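Local coordinates for YbbR family protein (Desulfitobacterium hafniense, PDB 3LYW), which is of unknown function, this chain being a single all-beta piece of a longer YbbR family protein, at residues T4-A16 against V40-S52. Numbering follows the deposited sequence.
Sequences TLTLSLIAKNTPA and VNELFAYVDLSGS
Ile10 bonds on both sides to strand 44-48 in its parallel pairing with strand 4-12: its N donates to Ala45 O (2.9 Å) and its O accepts from Val47 N. Lys12 repeats this two-sided grip, its N reaching Val47 O at 2.8 Å with a nearly linear N-H...O angle of 169° and its O taking Leu49 N. On one face, Leu9 crosses Val47 at about a right angle. Its CG lies anti to the backbone N, and with chi2 at 57° this brings CD1 to 3.8 Å from Ala45 CB; Val61 and Val79 extend this buried apolar patch. The other face is more exposed: Ile10 CG1 comes obliquely to the Phe44 ring, 3.9 Å from Phe44 CD1, while Ser8 OG lies near the ring plane at its edge. Where the strands part, a water accepts from Ser8 N and donates to Leu43 O, bridging the two segments, and Leu7 CD2 rests 3.8 Å from Leu43 CB. Past the opposite end, Pro15 CD meets Leu49 CB, and an Asx turn shapes the loop: Asp48 OD1 receives Ser50 OG on its syn side and Ser50 N from above the carboxylate plane, 47° out of it. An alanine at Asp48 removes the acceptor of both Ser50 donors and would probably leave the turn freer to move. Backbone bonds thus set the register, Leu9, Ala45 and Val47 pack together on the buried face, and one carboxylate oxygen probably helps shape the strand exit.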
ATOM      1  N   THR A   4       3.171   2.112 -15.593  1.00 26.40           N
ATOM      2  CA  THR A   4       3.896   2.202 -14.332  1.00 24.69           C
ATOM      3  C   THR A   4       3.055   3.194 -13.559  1.00 21.20           C
ATOM      4  O   THR A   4       2.822   4.305 -14.027  1.00 22.85           O
ATOM      5  CB  THR A   4       5.312   2.759 -14.525  1.00 29.66           C
ATOM      6  OG1 THR A   4       6.106   1.789 -15.215  1.00 32.82           O
ATOM      7  CG2 THR A   4       5.955   3.054 -13.177  1.00 28.73           C
ATOM      8  N   LEU A   5       2.578   2.786 -12.390  1.00 20.15           N
ATOM      9  CA  LEU A   5       1.714   3.637 -11.592  1.00 21.48           C
ATOM     10  C   LEU A   5       2.356   4.136 -10.309  1.00 23.83           C
ATOM     11  O   LEU A   5       3.278   3.524  -9.777  1.00 25.91           O
ATOM     12  CB  LEU A   5       0.438   2.870 -11.235  1.00 21.94           C
ATOM     13  CG  LEU A   5      -0.135   2.038 -12.387  1.00 24.04           C
ATOM     14  CD1 LEU A   5      -1.312   1.210 -11.895  1.00 26.92           C
ATOM     15  CD2 LEU A   5      -0.531   2.946 -13.521  1.00 26.55           C
ATOM     16  N   THR A   6       1.852   5.265  -9.825  1.00 20.37           N
ATOM     17  CA  THR A   6       2.300   5.860  -8.574  1.00 27.75           C
ATOM     18  C   THR A   6       1.042   5.903  -7.719  1.00 29.24           C
ATOM     19  O   THR A   6       0.138   6.704  -7.975  1.00 27.76           O
ATOM     20  CB  THR A   6       2.830   7.278  -8.787  1.00 26.59           C
ATOM     21  OG1 THR A   6       3.924   7.223  -9.711  1.00 24.47           O
ATOM     22  CG2 THR A   6       3.305   7.881  -7.465  1.00 32.14           C
ATOM     23  N   LEU A   7       0.976   5.025  -6.724  1.00 19.17           N
ATOM     24  CA  LEU A   7      -0.203   4.941  -5.875  1.00 20.54           C
ATOM     25  C   LEU A   7       0.087   5.416  -4.462  1.00 22.12           C
ATOM     26  O   LEU A   7       1.227   5.331  -3.988  1.00 18.63           O
ATOM     27  CB  LEU A   7      -0.692   3.496  -5.813  1.00 23.36           C
ATOM     28  CG  LEU A   7      -0.826   2.783  -7.153  1.00 28.73           C
ATOM     29  CD1 LEU A   7      -1.122   1.316  -6.902  1.00 28.51           C
ATOM     30  CD2 LEU A   7      -1.907   3.438  -7.993  1.00 34.80           C
ATOM     31  N   SER A   8      -0.936   5.931  -3.790  1.00 22.44           N
ATOM     32  CA  SER A   8      -0.759   6.360  -2.418  1.00 24.17           C
ATOM     33  C   SER A   8      -0.907   5.091  -1.573  1.00 19.34           C
ATOM     34  O   SER A   8      -1.584   4.136  -1.975  1.00 17.51           O
ATOM     35  CB  SER A   8      -1.811   7.403  -2.044  1.00 27.95           C
ATOM     36  OG  SER A   8      -3.110   6.924  -2.304  1.00 47.41           O
ATOM     37  N   LEU A   9      -0.258   5.077  -0.414  1.00 18.54           N
ATOM     38  CA  LEU A   9      -0.300   3.920   0.473  1.00 17.58           C
ATOM     39  C   LEU A   9      -1.347   4.089   1.564  1.00 19.17           C
ATOM     40  O   LEU A   9      -1.414   5.127   2.215  1.00 22.04           O
ATOM     41  CB  LEU A   9       1.078   3.701   1.104  1.00 16.84           C
ATOM     42  CG  LEU A   9       1.270   2.427   1.942  1.00 21.32           C
ATOM     43  CD1 LEU A   9       0.944   1.201   1.110  1.00 18.72           C
ATOM     44  CD2 LEU A   9       2.697   2.358   2.451  1.00 23.00           C
ATOM     45  N   ILE A  10      -2.162   3.057   1.743  1.00 17.78           N
ATOM     46  CA  ILE A  10      -3.237   3.059   2.728  1.00 23.30           C
ATOM     47  C   ILE A  10      -3.049   1.962   3.764  1.00 18.98           C
ATOM     48  O   ILE A  10      -2.609   0.856   3.441  1.00 23.97           O
ATOM     49  CB  ILE A  10      -4.598   2.843   2.045  1.00 17.09           C
ATOM     50  CG1 ILE A  10      -4.894   4.026   1.127  1.00 30.53           C
ATOM     51  CG2 ILE A  10      -5.696   2.674   3.087  1.00 25.35           C
ATOM     52  CD1 ILE A  10      -4.770   5.373   1.817  1.00 18.97           C
ATOM     53  N   ALA A  11      -3.371   2.269   5.013  1.00 14.24           N
ATOM     54  CA  ALA A  11      -3.226   1.267   6.054  1.00 17.03           C
ATOM     55  C   ALA A  11      -4.567   0.594   6.306  1.00 19.09           C
ATOM     56  O   ALA A  11      -5.579   1.270   6.431  1.00 25.77           O
ATOM     57  CB  ALA A  11      -2.722   1.912   7.325  1.00 21.35           C
ATOM     58  N   LYS A  12      -4.573  -0.733   6.370  1.00 16.56           N
ATOM     59  CA  LYS A  12      -5.803  -1.466   6.648  1.00 16.66           C
ATOM     60  C   LYS A  12      -5.714  -2.136   8.023  1.00 16.18           C
ATOM     61  O   LYS A  12      -4.630  -2.475   8.505  1.00 15.92           O
ATOM     62  CB  LYS A  12      -6.048  -2.522   5.573  1.00 18.84           C
ATOM     63  CG  LYS A  12      -6.134  -1.977   4.165  1.00 22.70           C
ATOM     64  CD  LYS A  12      -7.399  -1.154   3.933  1.00 18.75           C
ATOM     65  CE  LYS A  12      -7.519  -0.756   2.461  1.00 22.88           C
ATOM     66  NZ  LYS A  12      -8.727   0.067   2.187  1.00 23.22           N
ATOM     67  N   ASN A  13      -6.867  -2.305   8.656  1.00 13.93           N
ATOM     68  CA  ASN A  13      -6.962  -2.930   9.958  1.00 16.05           C
ATOM     69  C   ASN A  13      -6.078  -2.324  11.039  1.00 18.56           C
ATOM     70  O   ASN A  13      -5.512  -3.040  11.862  1.00 15.17           O
ATOM     71  CB  ASN A  13      -6.690  -4.426   9.813  1.00 24.63           C
ATOM     72  CG  ASN A  13      -7.625  -5.083   8.813  1.00 22.19           C
ATOM     73  OD1 ASN A  13      -7.192  -5.594   7.787  1.00 30.13           O
ATOM     74  ND2 ASN A  13      -8.914  -5.059   9.106  1.00 16.02           N
ATOM     75  N   THR A  14      -5.958  -1.000  11.036  1.00 16.73           N
ATOM     76  CA  THR A  14      -5.171  -0.323  12.056  1.00 20.37           C
ATOM     77  C   THR A  14      -5.861  -0.635  13.381  1.00 22.44           C
ATOM     78  O   THR A  14      -7.049  -0.374  13.540  1.00 22.88           O
ATOM     79  CB  THR A  14      -5.174   1.207  11.855  1.00 17.69           C
ATOM     80  OG1 THR A  14      -4.545   1.533  10.608  1.00 20.67           O
ATOM     81  CG2 THR A  14      -4.422   1.898  12.995  1.00 21.98           C
ATOM     82  N   PRO A  15      -5.122  -1.192  14.349  1.00 15.73           N
ATOM     83  CA  PRO A  15      -5.698  -1.529  15.649  1.00 23.24           C
ATOM     84  C   PRO A  15      -6.491  -0.383  16.242  1.00 27.86           C
ATOM     85  O   PRO A  15      -6.102   0.767  16.122  1.00 20.57           O
ATOM     86  CB  PRO A  15      -4.474  -1.872  16.480  1.00 29.64           C
ATOM     87  CG  PRO A  15      -3.596  -2.541  15.476  1.00 24.40           C
ATOM     88  CD  PRO A  15      -3.713  -1.610  14.277  1.00 18.67           C
ATOM     89  N   ALA A  16      -7.618  -0.690  16.868  1.00 27.94           N
ATOM     90  CA  ALA A  16      -8.422   0.358  17.483  1.00 31.72           C
ATOM     91  C   ALA A  16      -7.617   0.985  18.614  1.00 25.76           C
ATOM     92  O   ALA A  16      -6.722   0.356  19.185  1.00 23.60           O
ATOM     93  CB  ALA A  16      -9.721  -0.218  18.023  1.00 35.23           C
ATOM     94  N   VAL A  40      -6.372   5.905 -11.738  1.00 37.55           N
ATOM     95  CA  VAL A  40      -5.121   5.712 -11.023  1.00 45.69           C
ATOM     96  C   VAL A  40      -5.198   6.210  -9.581  1.00 49.91           C
ATOM     97  O   VAL A  40      -4.729   5.538  -8.660  1.00 51.09           O
ATOM     98  CB  VAL A  40      -3.962   6.440 -11.739  1.00 48.22           C
ATOM     99  CG1 VAL A  40      -2.648   6.180 -11.011  1.00 53.22           C
ATOM    100  CG2 VAL A  40      -3.872   5.979 -13.185  1.00 50.36           C
ATOM    101  N   ASN A  41      -5.789   7.387  -9.386  1.00 52.61           N
ATOM    102  CA  ASN A  41      -5.909   7.960  -8.048  1.00 54.72           C
ATOM    103  C   ASN A  41      -6.914   7.188  -7.202  1.00 50.99           C
ATOM    104  O   ASN A  41      -6.918   7.293  -5.975  1.00 51.01           O
ATOM    105  CB  ASN A  41      -6.320   9.435  -8.132  1.00 60.25           C
ATOM    106  CG  ASN A  41      -6.281  10.131  -6.780  1.00 67.41           C
ATOM    107  OD1 ASN A  41      -7.038   9.793  -5.871  1.00 73.00           O
ATOM    108  ND2 ASN A  41      -5.392  11.106  -6.644  1.00 68.84           N
ATOM    109  N   GLU A  42      -7.767   6.411  -7.861  1.00 44.38           N
ATOM    110  CA  GLU A  42      -8.746   5.621  -7.139  1.00 36.45           C
ATOM    111  C   GLU A  42      -8.167   4.259  -6.785  1.00 39.53           C
ATOM    112  O   GLU A  42      -8.820   3.436  -6.140  1.00 38.81           O
ATOM    113  N   LEU A  43      -6.930   4.019  -7.220  1.00 38.65           N
ATOM    114  CA  LEU A  43      -6.237   2.760  -6.952  1.00 39.71           C
ATOM    115  C   LEU A  43      -5.264   2.992  -5.805  1.00 30.62           C
ATOM    116  O   LEU A  43      -4.633   4.053  -5.719  1.00 29.84           O
ATOM    117  CB  LEU A  43      -5.473   2.293  -8.192  1.00 46.87           C
ATOM    118  CG  LEU A  43      -6.327   2.085  -9.445  1.00 49.92           C
ATOM    119  CD1 LEU A  43      -5.456   1.562 -10.570  1.00 54.43           C
ATOM    120  CD2 LEU A  43      -7.460   1.109  -9.145  1.00 50.55           C
ATOM    121  N   PHE A  44      -5.114   1.995  -4.941  1.00 21.41           N
ATOM    122  CA  PHE A  44      -4.247   2.152  -3.780  1.00 17.79           C
ATOM    123  C   PHE A  44      -3.384   0.941  -3.473  1.00 20.58           C
ATOM    124  O   PHE A  44      -3.701  -0.195  -3.850  1.00 21.85           O
ATOM    125  CB  PHE A  44      -5.092   2.454  -2.537  1.00 23.97           C
ATOM    126  CG  PHE A  44      -5.953   3.675  -2.656  1.00 23.90           C
ATOM    127  CD1 PHE A  44      -5.395   4.944  -2.622  1.00 32.97           C
ATOM    128  CD2 PHE A  44      -7.326   3.551  -2.809  1.00 35.10           C
ATOM    129  CE1 PHE A  44      -6.199   6.080  -2.711  1.00 32.91           C
ATOM    130  CE2 PHE A  44      -8.138   4.677  -2.901  1.00 32.11           C
ATOM    131  CZ  PHE A  44      -7.574   5.941  -2.863  1.00 32.52           C
ATOM    132  N   ALA A  45      -2.285   1.209  -2.787  1.00 20.20           N
ATOM    133  CA  ALA A  45      -1.373   0.174  -2.343  1.00 15.79           C
ATOM    134  C   ALA A  45      -1.748   0.138  -0.873  1.00 19.18           C
ATOM    135  O   ALA A  45      -2.297   1.112  -0.359  1.00 15.23           O
ATOM    136  CB  ALA A  45       0.070   0.624  -2.510  1.00 23.50           C
ATOM    137  N   TYR A  46      -1.463  -0.952  -0.178  1.00 15.74           N
ATOM    138  CA  TYR A  46      -1.826  -0.992   1.229  1.00 16.85           C
ATOM    139  C   TYR A  46      -0.890  -1.817   2.088  1.00 17.58           C
ATOM    140  O   TYR A  46      -0.121  -2.637   1.583  1.00 15.67           O
ATOM    141  CB  TYR A  46      -3.253  -1.541   1.382  1.00 20.73           C
ATOM    142  CG  TYR A  46      -3.395  -3.009   1.039  1.00 16.78           C
ATOM    143  CD1 TYR A  46      -3.140  -4.002   1.985  1.00 14.48           C
ATOM    144  CD2 TYR A  46      -3.752  -3.403  -0.244  1.00 19.73           C
ATOM    145  CE1 TYR A  46      -3.234  -5.353   1.654  1.00 20.11           C
ATOM    146  CE2 TYR A  46      -3.854  -4.745  -0.584  1.00 27.23           C
ATOM    147  CZ  TYR A  46      -3.594  -5.710   0.366  1.00 24.22           C
ATOM    148  OH  TYR A  46      -3.686  -7.030   0.023  1.00 20.63           O
ATOM    149  N   VAL A  47      -0.944  -1.547   3.387  1.00 14.97           N
ATOM    150  CA  VAL A  47      -0.205  -2.304   4.377  1.00 17.88           C
ATOM    151  C   VAL A  47      -1.293  -2.796   5.326  1.00 17.01           C
ATOM    152  O   VAL A  47      -2.247  -2.077   5.618  1.00 16.90           O
ATOM    153  CB  VAL A  47       0.827  -1.446   5.133  1.00 14.64           C
ATOM    154  CG1 VAL A  47       1.985  -1.139   4.217  1.00 18.36           C
ATOM    155  CG2 VAL A  47       0.183  -0.144   5.643  1.00 16.03           C
ATOM    156  N   ASP A  48      -1.160  -4.037   5.777  1.00 18.88           N
ATOM    157  CA  ASP A  48      -2.148  -4.634   6.663  1.00 17.65           C
ATOM    158  C   ASP A  48      -1.591  -4.674   8.083  1.00 18.01           C
ATOM    159  O   ASP A  48      -0.691  -5.458   8.385  1.00 19.07           O
ATOM    160  CB  ASP A  48      -2.473  -6.052   6.176  1.00 14.72           C
ATOM    161  CG  ASP A  48      -3.707  -6.627   6.838  1.00 25.76           C
ATOM    162  OD1 ASP A  48      -4.216  -6.003   7.793  1.00 26.04           O
ATOM    163  OD2 ASP A  48      -4.166  -7.703   6.404  1.00 27.66           O
ATOM    164  N   LEU A  49      -2.138  -3.832   8.955  1.00 17.80           N
ATOM    165  CA  LEU A  49      -1.685  -3.752  10.344  1.00 13.54           C
ATOM    166  C   LEU A  49      -2.435  -4.693  11.272  1.00 18.21           C
ATOM    167  O   LEU A  49      -2.345  -4.578  12.490  1.00 17.59           O
ATOM    168  CB  LEU A  49      -1.828  -2.314  10.859  1.00 17.77           C
ATOM    169  CG  LEU A  49      -0.689  -1.346  10.503  1.00 21.64           C
ATOM    170  CD1 LEU A  49      -0.339  -1.474   9.050  1.00 19.78           C
ATOM    171  CD2 LEU A  49      -1.109   0.096  10.818  1.00 21.45           C
ATOM    172  N   SER A  50      -3.183  -5.623  10.699  1.00 23.32           N
ATOM    173  CA  SER A  50      -3.945  -6.561  11.508  1.00 25.66           C
ATOM    174  C   SER A  50      -3.096  -7.147  12.625  1.00 25.22           C
ATOM    175  O   SER A  50      -1.989  -7.622  12.390  1.00 27.18           O
ATOM    176  CB  SER A  50      -4.494  -7.695  10.641  1.00 25.58           C
ATOM    177  OG  SER A  50      -5.408  -7.217   9.672  1.00 38.63           O
ATOM    178  N   GLY A  51      -3.619  -7.072  13.843  1.00 24.06           N
ATOM    179  CA  GLY A  51      -2.942  -7.617  15.007  1.00 29.78           C
ATOM    180  C   GLY A  51      -1.589  -7.061  15.402  1.00 32.59           C
ATOM    181  O   GLY A  51      -0.806  -7.758  16.040  1.00 31.88           O
ATOM    182  N   SER A  52      -1.303  -5.816  15.045  1.00 19.70           N
ATOM    183  CA  SER A  52      -0.017  -5.222  15.400  1.00 26.72           C
ATOM    184  C   SER A  52      -0.027  -4.590  16.781  1.00 23.03           C
ATOM    185  O   SER A  52      -1.060  -4.111  17.246  1.00 27.36           O
ATOM    186  CB  SER A  52       0.387  -4.156  14.377  1.00 21.56           C
ATOM    187  OG  SER A  52       0.819  -4.743  13.160  1.00 19.50           O
TER
HETATM  188  O   HOH W   1      -2.521   7.219  -7.611  1.00 58.24           O
HETATM  189  O   HOH W   2      -3.238   6.263  -5.273  1.00 27.02           O
HETATM  190  O   HOH W   3      -6.139  -4.741  13.987  1.00 34.03           O